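Long-range contacts in Ice-binding protein (Colwellia, PDB 3WP9), which binds to the surface of ice crystals, inhibits their growth and keeps large ice grains from forming at the expense of smaller ones: residues I137-G142 with F164-G169; H96-T101 with Y114-D119; L144-A149 with A177-I182. One frame throughout, in Å; residues are numbered along the deposited sequence.

Interaction 1: I137-G142 with F164-G169; sequences IMQISG and FWQVAG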
ATOM      1  N   ILE A 137      -6.829  -3.667  10.769  1.00 15.84           N
ATOM      2  CA  ILE A 137      -5.407  -3.618  10.809  1.00 16.98           C
ATOM      3  C   ILE A 137      -4.844  -5.035  10.753  1.00 17.49           C
ATOM      4  O   ILE A 137      -5.134  -5.938  11.576  1.00 17.05           O
ATOM      5  CB  ILE A 137      -4.903  -2.739  12.025  1.00 19.41           C
ATOM      6  CG1 ILE A 137      -5.388  -1.249  11.980  1.00 20.06           C
ATOM      7  CG2 ILE A 137      -3.386  -2.906  12.120  1.00 20.23           C
ATOM      8  CD1 ILE A 137      -4.912  -0.493  13.206  1.00 23.99           C
ATOM      9  N   MET A 138      -4.011  -5.265   9.700  1.00 15.36           N
ATOM     10  CA  MET A 138      -3.448  -6.548   9.434  1.00 15.98           C
ATOM     11  C   MET A 138      -1.960  -6.528   9.799  1.00 15.73           C
ATOM     12  O   MET A 138      -1.175  -5.923   9.134  1.00 16.71           O
ATOM     13  CB  MET A 138      -3.655  -6.953   7.958  1.00 18.73           C
ATOM     14  CG  MET A 138      -4.997  -6.485   7.407  1.00 19.69           C
ATOM     15  SD  MET A 138      -6.371  -7.345   8.114  1.00 23.25           S
ATOM     16  CE  MET A 138      -6.118  -8.972   7.551  1.00 21.36           C
ATOM     17  N   GLN A 139      -1.616  -7.286  10.820  1.00 15.63           N
ATOM     18  CA  GLN A 139      -0.252  -7.239  11.404  1.00 15.76           C
ATOM     19  C   GLN A 139       0.461  -8.492  10.984  1.00 16.63           C
ATOM     20  O   GLN A 139       0.196  -9.576  11.509  1.00 17.90           O
ATOM     21  CB  GLN A 139      -0.328  -7.184  12.942  1.00 15.29           C
ATOM     22  CG  GLN A 139      -0.976  -5.928  13.357  1.00 17.18           C
ATOM     23  CD  GLN A 139      -1.277  -5.935  14.839  1.00 20.04           C
ATOM     24  OE1 GLN A 139      -1.336  -6.987  15.468  1.00 21.36           O
ATOM     25  NE2 GLN A 139      -1.400  -4.773  15.402  1.00 19.73           N
ATOM     26  N   ILE A 140       1.341  -8.362   9.964  1.00 15.47           N
ATOM     27  CA  ILE A 140       1.953  -9.522   9.340  1.00 14.15           C
ATOM     28  C   ILE A 140       3.482  -9.524   9.589  1.00 14.83           C
ATOM     29  O   ILE A 140       4.201  -8.688   9.091  1.00 16.25           O
ATOM     30  CB  ILE A 140       1.631  -9.568   7.808  1.00 13.35           C
ATOM     31  CG1 ILE A 140       0.115  -9.689   7.639  1.00 15.78           C
ATOM     32  CG2 ILE A 140       2.377 -10.722   7.147  1.00 14.72           C
ATOM     33  CD1 ILE A 140      -0.295  -9.212   6.247  1.00 13.82           C
ATOM     34  N   SER A 141       3.938 -10.527  10.318  1.00 15.75           N
ATOM     35  CA  SER A 141       5.371 -10.553  10.634  1.00 17.58           C
ATOM     36  C   SER A 141       6.249 -11.201   9.547  1.00 20.03           C
ATOM     37  O   SER A 141       7.505 -10.982   9.466  1.00 20.28           O
ATOM     38  CB  SER A 141       5.592 -11.087  12.054  1.00 23.65           C
ATOM     39  OG  SER A 141       5.554 -12.470  12.002  1.00 30.37           O
ATOM     40  N   GLY A 142       5.596 -11.946   8.637  1.00 14.66           N
ATOM     41  CA  GLY A 142       6.224 -12.537   7.480  1.00 16.25           C
ATOM     42  C   GLY A 142       5.971 -11.650   6.231  1.00 14.22           C
ATOM     43  O   GLY A 142       5.883 -10.403   6.288  1.00 13.98           O
ATOM     44  N   PHE A 164      -5.463  -1.528   6.775  1.00 16.52           N
ATOM     45  CA  PHE A 164      -3.990  -1.241   6.944  1.00 15.67           C
ATOM     46  C   PHE A 164      -3.264  -2.517   6.993  1.00 15.15           C
ATOM     47  O   PHE A 164      -3.515  -3.353   7.852  1.00 15.85           O
ATOM     48  CB  PHE A 164      -3.711  -0.325   8.180  1.00 16.50           C
ATOM     49  CG  PHE A 164      -4.452   0.991   8.132  1.00 16.97           C
ATOM     50  CD1 PHE A 164      -3.928   2.152   7.520  1.00 15.84           C
ATOM     51  CD2 PHE A 164      -5.745   1.050   8.686  1.00 18.32           C
ATOM     52  CE1 PHE A 164      -4.649   3.375   7.455  1.00 17.98           C
ATOM     53  CE2 PHE A 164      -6.466   2.235   8.597  1.00 17.99           C
ATOM     54  CZ  PHE A 164      -5.940   3.400   8.023  1.00 17.21           C
ATOM     55  N   TRP A 165      -2.311  -2.700   6.035  1.00 13.91           N
ATOM     56  CA  TRP A 165      -1.518  -3.930   5.950  1.00 15.34           C
ATOM     57  C   TRP A 165      -0.125  -3.552   6.404  1.00 14.49           C
ATOM     58  O   TRP A 165       0.585  -2.785   5.729  1.00 14.73           O
ATOM     59  CB  TRP A 165      -1.413  -4.457   4.526  1.00 14.08           C
ATOM     60  CG  TRP A 165      -2.786  -4.716   3.826  1.00 14.18           C
ATOM     61  CD1 TRP A 165      -3.516  -3.840   3.125  1.00 16.70           C
ATOM     62  CD2 TRP A 165      -3.409  -5.975   3.742  1.00 12.95           C
ATOM     63  NE1 TRP A 165      -4.621  -4.489   2.583  1.00 15.12           N
ATOM     64  CE2 TRP A 165      -4.570  -5.800   2.959  1.00 14.73           C
ATOM     65  CE3 TRP A 165      -3.106  -7.245   4.240  1.00 12.57           C
ATOM     66  CZ2 TRP A 165      -5.424  -6.865   2.682  1.00 14.23           C
ATOM     67  CZ3 TRP A 165      -3.907  -8.283   3.967  1.00 15.26           C
ATOM     68  CH2 TRP A 165      -5.091  -8.086   3.185  1.00 14.13           C
ATOM     69  N   GLN A 166       0.191  -4.023   7.587  1.00 14.96           N
ATOM     70  CA  GLN A 166       1.540  -3.802   8.170  1.00 15.31           C
ATOM     71  C   GLN A 166       2.341  -5.086   7.940  1.00 14.35           C
ATOM     72  O   GLN A 166       2.057  -6.118   8.502  1.00 14.70           O
ATOM     73  CB  GLN A 166       1.374  -3.450   9.684  1.00 16.28           C
ATOM     74  CG  GLN A 166       2.726  -3.401  10.428  1.00 18.28           C
ATOM     75  CD  GLN A 166       3.087  -4.714  11.096  1.00 15.65           C
ATOM     76  OE1 GLN A 166       2.256  -5.321  11.851  1.00 19.67           O
ATOM     77  NE2 GLN A 166       4.298  -5.147  10.885  1.00 19.60           N
ATOM     78  N   VAL A 167       3.358  -4.988   7.068  1.00 12.53           N
ATOM     79  CA  VAL A 167       4.054  -6.188   6.582  1.00 12.76           C
ATOM     80  C   VAL A 167       5.531  -5.993   6.914  1.00 12.56           C
ATOM     81  O   VAL A 167       6.221  -5.100   6.427  1.00 14.02           O
ATOM     82  CB  VAL A 167       3.866  -6.339   5.053  1.00 14.21           C
ATOM     83  CG1 VAL A 167       4.527  -7.620   4.580  1.00 13.47           C
ATOM     84  CG2 VAL A 167       2.316  -6.308   4.697  1.00 15.55           C
ATOM     85  N   ALA A 168       5.986  -6.866   7.782  1.00 14.05           N
ATOM     86  CA  ALA A 168       7.395  -6.789   8.218  1.00 15.47           C
ATOM     87  C   ALA A 168       8.377  -7.352   7.203  1.00 16.66           C
ATOM     88  O   ALA A 168       9.568  -6.987   7.257  1.00 18.24           O
ATOM     89  CB  ALA A 168       7.517  -7.468   9.601  1.00 15.40           C
ATOM     90  N   GLY A 169       7.908  -8.243   6.288  1.00 14.61           N
ATOM     91  CA  GLY A 169       8.676  -8.770   5.149  1.00 15.80           C
ATOM     92  C   GLY A 169       8.473  -7.973   3.913  1.00 14.39           C
ATOM     93  O   GLY A 169       8.540  -6.719   3.957  1.00 15.99           O
TER
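M138 and W165 sit next to each other on neighbouring strands, in register and parallel. CG of M138 lies over one face of the indole, 3.8 Å from CE3 of W165, a CH-pi contact with the six-membered ring. The M138 chain bends at chi2 (-69°), and its sulfur makes an oblique Met-aromatic contact with the same ring. I140 uses the edge of the indole instead: its CD1 lies in the ring plane, 4.0 Å from CE3 of W165. These residues and V167 point into the core of the beta-helix, where packing is close.

The backbones zip together as a regular parallel ladder. N of M138 donates to O of F164 at 2.7 Å, and the chain then alternates donor and acceptor until N of A168 meets O of I140 at 2.9 Å. On the other face, I137 CG1 packs against F164. The Q166 chain bends at chi2 (-94°), which turns CD toward the 137-142 strand; OE1 of Q166 lies 3.2 Å from CA of Q139.

Past the strands the contact thins. S141 is exposed, and A168 CB touches O of S141, at 3.5 Å. The last bond, N of G169 to O of G142 at 3.0 Å, is more bent, with the donor above the carbonyl plane.

The pair lies inside the large parallel sheet, between strands 112-116 and 182-185. Helix 71-89 covers the face of Q139 and Q166: Q166 NE2 bonds Y85 OH, and Q139 NE2 bonds the carbonyl of A88. On the core side, W165 NE1 bonds the carbonyl of E180.

Interaction 2: H96-T101 with Y114-D119; sequences HTELGT and YKWSSD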
ATOM      1  N   HIS A  96      -8.009 -11.559  16.266  1.00 24.88           N
ATOM      2  CA  HIS A  96      -7.723 -12.894  15.759  1.00 26.10           C
ATOM      3  C   HIS A  96      -6.241 -13.055  15.572  1.00 21.32           C
ATOM      4  O   HIS A  96      -5.544 -12.122  15.126  1.00 27.67           O
ATOM      5  CB  HIS A  96      -8.460 -13.155  14.430  1.00 26.33           C
ATOM      6  CG  HIS A  96      -9.932 -12.842  14.488  1.00 33.30           C
ATOM      7  ND1 HIS A  96     -10.443 -11.579  14.237  1.00 30.27           N
ATOM      8  CD2 HIS A  96     -10.996 -13.624  14.785  1.00 30.43           C
ATOM      9  CE1 HIS A  96     -11.753 -11.591  14.402  1.00 29.84           C
ATOM     10  NE2 HIS A  96     -12.117 -12.829  14.699  1.00 32.89           N
ATOM     11  N   THR A  97      -5.763 -14.231  15.878  1.00 22.23           N
ATOM     12  CA  THR A  97      -4.370 -14.528  15.730  1.00 23.76           C
ATOM     13  C   THR A  97      -4.225 -15.791  14.928  1.00 27.35           C
ATOM     14  O   THR A  97      -4.900 -16.812  15.219  1.00 27.95           O
ATOM     15  CB  THR A  97      -3.681 -14.637  17.121  1.00 28.15           C
ATOM     16  OG1 THR A  97      -4.244 -15.768  17.797  1.00 33.76           O
ATOM     17  CG2 THR A  97      -3.968 -13.408  17.925  1.00 27.52           C
ATOM     18  N   GLU A  98      -3.372 -15.757  13.898  1.00 23.34           N
ATOM     19  CA  GLU A  98      -3.033 -16.959  13.112  1.00 23.15           C
ATOM     20  C   GLU A  98      -4.271 -17.501  12.331  1.00 19.25           C
ATOM     21  O   GLU A  98      -4.400 -18.682  12.130  1.00 21.57           O
ATOM     22  CB  GLU A  98      -2.425 -18.109  13.963  1.00 23.56           C
ATOM     23  CG  GLU A  98      -1.322 -17.762  14.976  1.00 23.06           C
ATOM     24  CD  GLU A  98      -0.126 -16.946  14.476  1.00 29.23           C
ATOM     25  OE1 GLU A  98       0.033 -16.561  13.305  1.00 26.46           O
ATOM     26  OE2 GLU A  98       0.717 -16.605  15.309  1.00 26.20           O
ATOM     27  N   LEU A  99      -5.140 -16.603  11.961  1.00 22.46           N
ATOM     28  CA  LEU A  99      -6.348 -16.958  11.231  1.00 20.58           C
ATOM     29  C   LEU A  99      -5.979 -17.672   9.938  1.00 21.48           C
ATOM     30  O   LEU A  99      -5.158 -17.173   9.127  1.00 21.70           O
ATOM     31  CB  LEU A  99      -7.139 -15.716  10.936  1.00 22.06           C
ATOM     32  CG  LEU A  99      -8.504 -15.842  10.285  1.00 22.46           C
ATOM     33  CD1 LEU A  99      -9.391 -16.684  11.178  1.00 26.22           C
ATOM     34  CD2 LEU A  99      -9.072 -14.446  10.234  1.00 28.43           C
ATOM     35  N   GLY A 100      -6.560 -18.847   9.738  1.00 22.84           N
ATOM     36  CA  GLY A 100      -6.273 -19.621   8.515  1.00 20.82           C
ATOM     37  C   GLY A 100      -4.882 -20.174   8.464  1.00 25.66           C
ATOM     38  O   GLY A 100      -4.432 -20.589   7.440  1.00 26.33           O
ATOM     39  N   THR A 101      -4.165 -20.173   9.589  1.00 26.36           N
ATOM     40  CA  THR A 101      -2.691 -20.378   9.612  1.00 28.08           C
ATOM     41  C   THR A 101      -1.942 -19.567   8.498  1.00 23.59           C
ATOM     42  O   THR A 101      -0.932 -20.029   7.940  1.00 27.17           O
ATOM     43  CB  THR A 101      -2.231 -21.868   9.578  1.00 34.76           C
ATOM     44  OG1 THR A 101      -2.563 -22.425   8.309  1.00 44.94           O
ATOM     45  CG2 THR A 101      -2.873 -22.709  10.671  1.00 32.75           C
ATOM     46  N   TYR A 114      -5.968  -8.069  13.245  1.00 17.21           N
ATOM     47  CA  TYR A 114      -5.594  -9.422  12.925  1.00 19.04           C
ATOM     48  C   TYR A 114      -4.099  -9.499  12.972  1.00 18.48           C
ATOM     49  O   TYR A 114      -3.415  -8.626  12.428  1.00 18.91           O
ATOM     50  CB  TYR A 114      -6.082  -9.779  11.495  1.00 19.64           C
ATOM     51  CG  TYR A 114      -7.599  -9.834  11.374  1.00 19.00           C
ATOM     52  CD1 TYR A 114      -8.331  -8.671  11.273  1.00 19.17           C
ATOM     53  CD2 TYR A 114      -8.271 -11.061  11.305  1.00 22.78           C
ATOM     54  CE1 TYR A 114      -9.747  -8.695  11.148  1.00 22.04           C
ATOM     55  CE2 TYR A 114      -9.691 -11.100  11.176  1.00 22.41           C
ATOM     56  CZ  TYR A 114     -10.390  -9.912  11.121  1.00 22.46           C
ATOM     57  OH  TYR A 114     -11.799  -9.905  10.987  1.00 26.47           O
ATOM     58  N   LYS A 115      -3.611 -10.570  13.529  1.00 19.90           N
ATOM     59  CA  LYS A 115      -2.175 -10.735  13.667  1.00 20.92           C
ATOM     60  C   LYS A 115      -1.732 -12.110  13.220  1.00 19.89           C
ATOM     61  O   LYS A 115      -2.341 -13.143  13.568  1.00 18.31           O
ATOM     62  CB  LYS A 115      -1.782 -10.484  15.142  1.00 22.42           C
ATOM     63  CG  LYS A 115      -0.297 -10.769  15.389  1.00 26.76           C
ATOM     64  CD  LYS A 115       0.122 -10.552  16.836  1.00 33.66           C
ATOM     65  CE  LYS A 115       0.038  -9.073  17.173  1.00 34.16           C
ATOM     66  NZ  LYS A 115       1.085  -8.310  16.421  1.00 38.25           N
ATOM     67  N   TRP A 116      -0.611 -12.147  12.483  1.00 17.39           N
ATOM     68  CA  TRP A 116      -0.027 -13.386  12.070  1.00 18.31           C
ATOM     69  C   TRP A 116       1.448 -13.302  12.375  1.00 16.63           C
ATOM     70  O   TRP A 116       2.090 -12.291  12.045  1.00 17.43           O
ATOM     71  CB  TRP A 116      -0.151 -13.602  10.550  1.00 17.59           C
ATOM     72  CG  TRP A 116      -1.585 -13.878  10.114  1.00 16.92           C
ATOM     73  CD1 TRP A 116      -2.185 -15.121   9.987  1.00 19.32           C
ATOM     74  CD2 TRP A 116      -2.543 -12.917   9.751  1.00 17.49           C
ATOM     75  NE1 TRP A 116      -3.506 -14.957   9.554  1.00 20.00           N
ATOM     76  CE2 TRP A 116      -3.738 -13.621   9.386  1.00 16.01           C
ATOM     77  CE3 TRP A 116      -2.527 -11.515   9.663  1.00 16.09           C
ATOM     78  CZ2 TRP A 116      -4.876 -12.956   8.969  1.00 16.73           C
ATOM     79  CZ3 TRP A 116      -3.691 -10.848   9.265  1.00 17.62           C
ATOM     80  CH2 TRP A 116      -4.850 -11.587   8.916  1.00 15.88           C
ATOM     81  N   SER A 117       1.952 -14.389  12.882  1.00 16.47           N
ATOM     82  CA  SER A 117       3.379 -14.480  13.195  1.00 21.59           C
ATOM     83  C   SER A 117       4.130 -15.158  12.008  1.00 25.49           C
ATOM     84  O   SER A 117       5.303 -15.487  12.076  1.00 27.34           O
ATOM     85  CB  SER A 117       3.564 -15.241  14.514  1.00 21.84           C
ATOM     86  OG  SER A 117       3.246 -16.622  14.372  1.00 21.78           O
ATOM     87  N   SER A 118       3.445 -15.251  10.881  1.00 22.52           N
ATOM     88  CA  SER A 118       3.858 -16.020   9.734  1.00 21.84           C
ATOM     89  C   SER A 118       3.707 -15.100   8.511  1.00 19.37           C
ATOM     90  O   SER A 118       3.272 -13.951   8.608  1.00 16.49           O
ATOM     91  CB  SER A 118       2.857 -17.235   9.539  1.00 21.65           C
ATOM     92  OG  SER A 118       1.454 -16.805   9.397  1.00 21.08           O
ATOM     93  N   ASP A 119       3.980 -15.706   7.370  1.00 19.73           N
ATOM     94  CA  ASP A 119       3.552 -15.128   6.085  1.00 16.41           C
ATOM     95  C   ASP A 119       2.001 -15.196   5.998  1.00 17.71           C
ATOM     96  O   ASP A 119       1.314 -16.023   6.676  1.00 19.85           O
ATOM     97  CB  ASP A 119       4.091 -16.021   4.961  1.00 20.25           C
ATOM     98  CG  ASP A 119       5.614 -16.075   4.889  1.00 27.30           C
ATOM     99  OD1 ASP A 119       6.312 -15.129   5.288  1.00 23.35           O
ATOM    100  OD2 ASP A 119       6.136 -17.083   4.355  1.00 29.37           O
TER
HETATM  101  O   HOH W   1      -0.290 -18.117  11.015  1.00 22.12           O
HETATM  102  O   HOH W   2      -4.960 -13.687  12.400  1.00 21.45           O
HETATM  103  O   HOH W   3       2.215 -19.331   6.910  1.00 47.72           O
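H96 and T97 run parallel to Y114 and K115 as a short two-residue ladder. N of K115 donates to O of H96 at 2.9 Å, and N of E98 donates to O of K115 at 2.8 Å. The chain then leaves the strand at E98, which has a positive phi of 65°. A water bonds both N of L99 and O of K115, bridging the strands where they part.

The H96 and Y114 side chains lie side by side. Their ring planes are only 17° apart, but they are slid so far that the rings barely overlap. L99 CD2 meets the edge of the Y114 ring, 3.5 Å from CE2. The W116 indole points its NE1 at O of L99, 2.8 Å away; the oxygen lies in the ring plane and the N-H meets one of its lone pairs.

The E98 chain is bent at chi2 (-51°), which swings CD toward S117, and both carboxylate oxygens bond that residue. OE1 of E98 takes the N-H of S117 through its syn lone pair at 2.9 Å. OE2 of E98 accepts from OG of S117 at 2.7 Å, from a position tilted out of the carboxylate plane. A second water links OE1 of E98 to OG of S118. An alanine at E98 would probably leave N and OG of S117 without these acceptors and S117 freer to move.

This is the outer edge of the large sheet, as strand 96-97 is its last strand. Beyond the two backbone bonds, the E98 carboxylate, the W116 N-H and waters supply the polar links. The E98 charge is shared by two donors of S117 and a water, which would probably stabilise its ionised form.

Interaction 3: L144-A149 with A177-I182; sequences LNQANA and ASFEGI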
ATOM      1  N   LEU A 144       3.717 -10.774   2.713  1.00 12.52           N
ATOM      2  CA  LEU A 144       2.300 -10.767   2.187  1.00 11.83           C
ATOM      3  C   LEU A 144       2.366 -11.091   0.678  1.00 12.00           C
ATOM      4  O   LEU A 144       2.975 -10.329  -0.072  1.00 13.35           O
ATOM      5  CB  LEU A 144       1.657  -9.457   2.468  1.00 12.48           C
ATOM      6  CG  LEU A 144       0.290  -9.282   1.776  1.00 13.30           C
ATOM      7  CD1 LEU A 144      -0.667 -10.414   2.280  1.00 14.18           C
ATOM      8  CD2 LEU A 144      -0.183  -7.802   2.035  1.00 14.37           C
ATOM      9  N   ASN A 145       1.746 -12.214   0.296  1.00 14.30           N
ATOM     10  CA  ASN A 145       1.697 -12.664  -1.122  1.00 15.46           C
ATOM     11  C   ASN A 145       0.229 -12.730  -1.594  1.00 15.25           C
ATOM     12  O   ASN A 145      -0.580 -13.347  -0.930  1.00 16.05           O
ATOM     13  CB  ASN A 145       2.351 -14.024  -1.324  1.00 16.82           C
ATOM     14  CG  ASN A 145       3.831 -13.897  -1.596  1.00 19.80           C
ATOM     15  OD1 ASN A 145       4.286 -13.595  -2.774  1.00 22.57           O
ATOM     16  ND2 ASN A 145       4.608 -14.130  -0.569  1.00 18.79           N
ATOM     17  N   GLN A 146      -0.079 -12.086  -2.727  1.00 13.02           N
ATOM     18  CA  GLN A 146      -1.420 -12.266  -3.350  1.00 12.71           C
ATOM     19  C   GLN A 146      -1.185 -13.061  -4.667  1.00 14.49           C
ATOM     20  O   GLN A 146      -0.351 -12.683  -5.515  1.00 14.56           O
ATOM     21  CB  GLN A 146      -2.023 -10.921  -3.627  1.00 12.48           C
ATOM     22  CG  GLN A 146      -3.433 -11.084  -4.254  1.00 13.03           C
ATOM     23  CD  GLN A 146      -4.086  -9.778  -4.472  1.00 13.47           C
ATOM     24  OE1 GLN A 146      -3.452  -8.766  -4.811  1.00 14.12           O
ATOM     25  NE2 GLN A 146      -5.449  -9.763  -4.282  1.00 13.24           N
ATOM     26  N   ALA A 147      -1.950 -14.120  -4.837  1.00 12.29           N
ATOM     27  CA  ALA A 147      -1.836 -14.985  -6.027  1.00 13.54           C
ATOM     28  C   ALA A 147      -2.406 -14.308  -7.280  1.00 12.88           C
ATOM     29  O   ALA A 147      -3.218 -13.349  -7.212  1.00 13.57           O
ATOM     30  CB  ALA A 147      -2.483 -16.329  -5.820  1.00 13.37           C
ATOM     31  N   ASN A 148      -1.881 -14.785  -8.423  1.00 12.56           N
ATOM     32  CA  ASN A 148      -2.339 -14.262  -9.714  1.00 11.89           C
ATOM     33  C   ASN A 148      -3.853 -14.396  -9.820  1.00 11.34           C
ATOM     34  O   ASN A 148      -4.451 -15.406  -9.387  1.00 14.49           O
ATOM     35  CB  ASN A 148      -1.693 -15.105 -10.855  1.00 11.89           C
ATOM     36  CG  ASN A 148      -0.207 -15.058 -10.892  1.00 13.95           C
ATOM     37  OD1 ASN A 148       0.455 -14.149 -10.408  1.00 14.80           O
ATOM     38  ND2 ASN A 148       0.338 -16.035 -11.541  1.00 17.62           N
ATOM     39  N   ALA A 149      -4.427 -13.359 -10.360  1.00 12.30           N
ATOM     40  CA  ALA A 149      -5.872 -13.340 -10.698  1.00 14.27           C
ATOM     41  C   ALA A 149      -6.766 -13.311  -9.487  1.00 15.07           C
ATOM     42  O   ALA A 149      -7.977 -13.534  -9.597  1.00 16.29           O
ATOM     43  CB  ALA A 149      -6.242 -14.524 -11.598  1.00 15.83           C
ATOM     44  N   ALA A 177      -4.363  -9.097 -10.735  1.00 11.68           N
ATOM     45  CA  ALA A 177      -5.050  -9.185  -9.472  1.00 11.70           C
ATOM     46  C   ALA A 177      -5.621  -7.838  -9.165  1.00 11.98           C
ATOM     47  O   ALA A 177      -5.448  -6.859  -9.923  1.00 12.48           O
ATOM     48  CB  ALA A 177      -4.011  -9.615  -8.368  1.00 11.67           C
ATOM     49  N   SER A 178      -6.327  -7.743  -8.047  1.00 12.92           N
ATOM     50  CA  SER A 178      -6.865  -6.465  -7.569  1.00 13.21           C
ATOM     51  C   SER A 178      -6.736  -6.416  -6.039  1.00 12.25           C
ATOM     52  O   SER A 178      -7.091  -7.418  -5.341  1.00 12.37           O
ATOM     53  CB  SER A 178      -8.357  -6.407  -7.945  1.00 14.96           C
ATOM     54  OG  SER A 178      -8.799  -5.101  -7.652  1.00 22.32           O
ATOM     55  N   PHE A 179      -6.098  -5.335  -5.612  1.00 13.52           N
ATOM     56  CA  PHE A 179      -5.739  -5.217  -4.213  1.00 13.11           C
ATOM     57  C   PHE A 179      -6.277  -3.901  -3.656  1.00 13.35           C
ATOM     58  O   PHE A 179      -6.301  -2.856  -4.349  1.00 14.13           O
ATOM     59  CB  PHE A 179      -4.188  -5.357  -4.055  1.00 11.87           C
ATOM     60  CG  PHE A 179      -3.740  -5.441  -2.602  1.00 12.30           C
ATOM     61  CD1 PHE A 179      -3.608  -6.666  -1.964  1.00 14.06           C
ATOM     62  CD2 PHE A 179      -3.444  -4.246  -1.923  1.00 14.67           C
ATOM     63  CE1 PHE A 179      -3.149  -6.717  -0.613  1.00 13.57           C
ATOM     64  CE2 PHE A 179      -3.010  -4.294  -0.606  1.00 12.86           C
ATOM     65  CZ  PHE A 179      -2.914  -5.516   0.051  1.00 14.02           C
ATOM     66  N   GLU A 180      -6.630  -3.960  -2.368  1.00 16.37           N
ATOM     67  CA  GLU A 180      -7.202  -2.782  -1.694  1.00 16.84           C
ATOM     68  C   GLU A 180      -6.502  -2.557  -0.359  1.00 13.97           C
ATOM     69  O   GLU A 180      -6.326  -3.515   0.411  1.00 13.92           O
ATOM     70  CB  GLU A 180      -8.698  -3.102  -1.325  1.00 17.95           C
ATOM     71  CG  GLU A 180      -9.593  -3.506  -2.533  1.00 18.65           C
ATOM     72  CD  GLU A 180     -10.020  -2.319  -3.349  1.00 21.83           C
ATOM     73  OE1 GLU A 180     -10.064  -1.158  -2.844  1.00 24.58           O
ATOM     74  OE2 GLU A 180     -10.317  -2.529  -4.536  1.00 26.90           O
ATOM     75  N   GLY A 181      -6.168  -1.325  -0.095  1.00 14.03           N
ATOM     76  CA  GLY A 181      -5.722  -0.959   1.218  1.00 14.18           C
ATOM     77  C   GLY A 181      -4.393  -0.233   1.282  1.00 15.51           C
ATOM     78  O   GLY A 181      -3.769   0.071   0.269  1.00 15.40           O
ATOM     79  N   ILE A 182      -4.010   0.121   2.532  1.00 13.65           N
ATOM     80  CA  ILE A 182      -2.816   0.889   2.747  1.00 16.05           C
ATOM     81  C   ILE A 182      -1.731  -0.116   3.054  1.00 14.58           C
ATOM     82  O   ILE A 182      -1.781  -0.805   4.031  1.00 16.12           O
ATOM     83  CB  ILE A 182      -3.036   1.903   3.932  1.00 15.62           C
ATOM     84  CG1 ILE A 182      -4.300   2.816   3.646  1.00 17.09           C
ATOM     85  CG2 ILE A 182      -1.754   2.708   4.218  1.00 16.76           C
ATOM     86  CD1 ILE A 182      -4.242   3.711   2.464  1.00 18.45           C
TER
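NE2 of Q146 donates to the backbone O of S178 at 3.1 Å, the one hydrogen bond between these segments. The bond is fairly straight. The acceptor lies near the amide plane of Q146, while the donor stands above the carbonyl plane of S178. The Q146 chain is fully extended, with CG anti to the backbone N (chi1 -179°) and CD anti in turn, and this carries the amide across the interior to the facing strand.

The other end of the same amide is set among carbon. OE1 of Q146 comes to the edge of the F179 ring, near its plane, 3.5 Å from CD1. The amide and ring planes are 80° apart. OE1 of Q146 also lies 3.7 Å from CB of A177. It is buried by this contact and has no hydrogen-bond partner in the model. The amide is thus held through its nitrogen, with its oxygen packed against apolar groups.

L144 and F179 reach toward each other tip to tip. CD2 of L144 is 4.1 Å from CZ of F179. The backbones keep well apart here: the axes of strands 144-146 and 178-180 pass 9.9 Å from each other, with 141° between their N-to-C directions. Only beyond the first strand do the chains close in, where CA of A149 is 4.4 Å from CA of A177.

The contact joins two faces of the beta-helix through its interior. Strand 144-146 lies between 120-122 and 171-173 in one parallel sheet. Strand 178-180 is the outermost strand of another, next to 196-198. L173 and V152 pack on both Q146 and F179, and the F179 ring meets W165 of strand 163-167.

Overall arrangement
All three contacts belong to the right-handed beta-helix. Interactions 1 and 2 share the large parallel sheet. Their centres are about 10 Å apart, and strands 136-140 and 112-116 are neighbours, so the backbone ladder runs on from the sheet's edge inward. Interaction 2 closes before the other two open. Interactions 1 and 3 alternate along the chain, with centres about 13 Å apart; strand 144-146 directly follows 136-140, and W165 also packs on L144. Interactions 2 and 3 do not touch, with centres about 17 Å apart. Together they tie neighbouring strands within one sheet and facing sheets across the core. The side chain of A177 is about 10 Å from that of T193, a probable ice-binding residue.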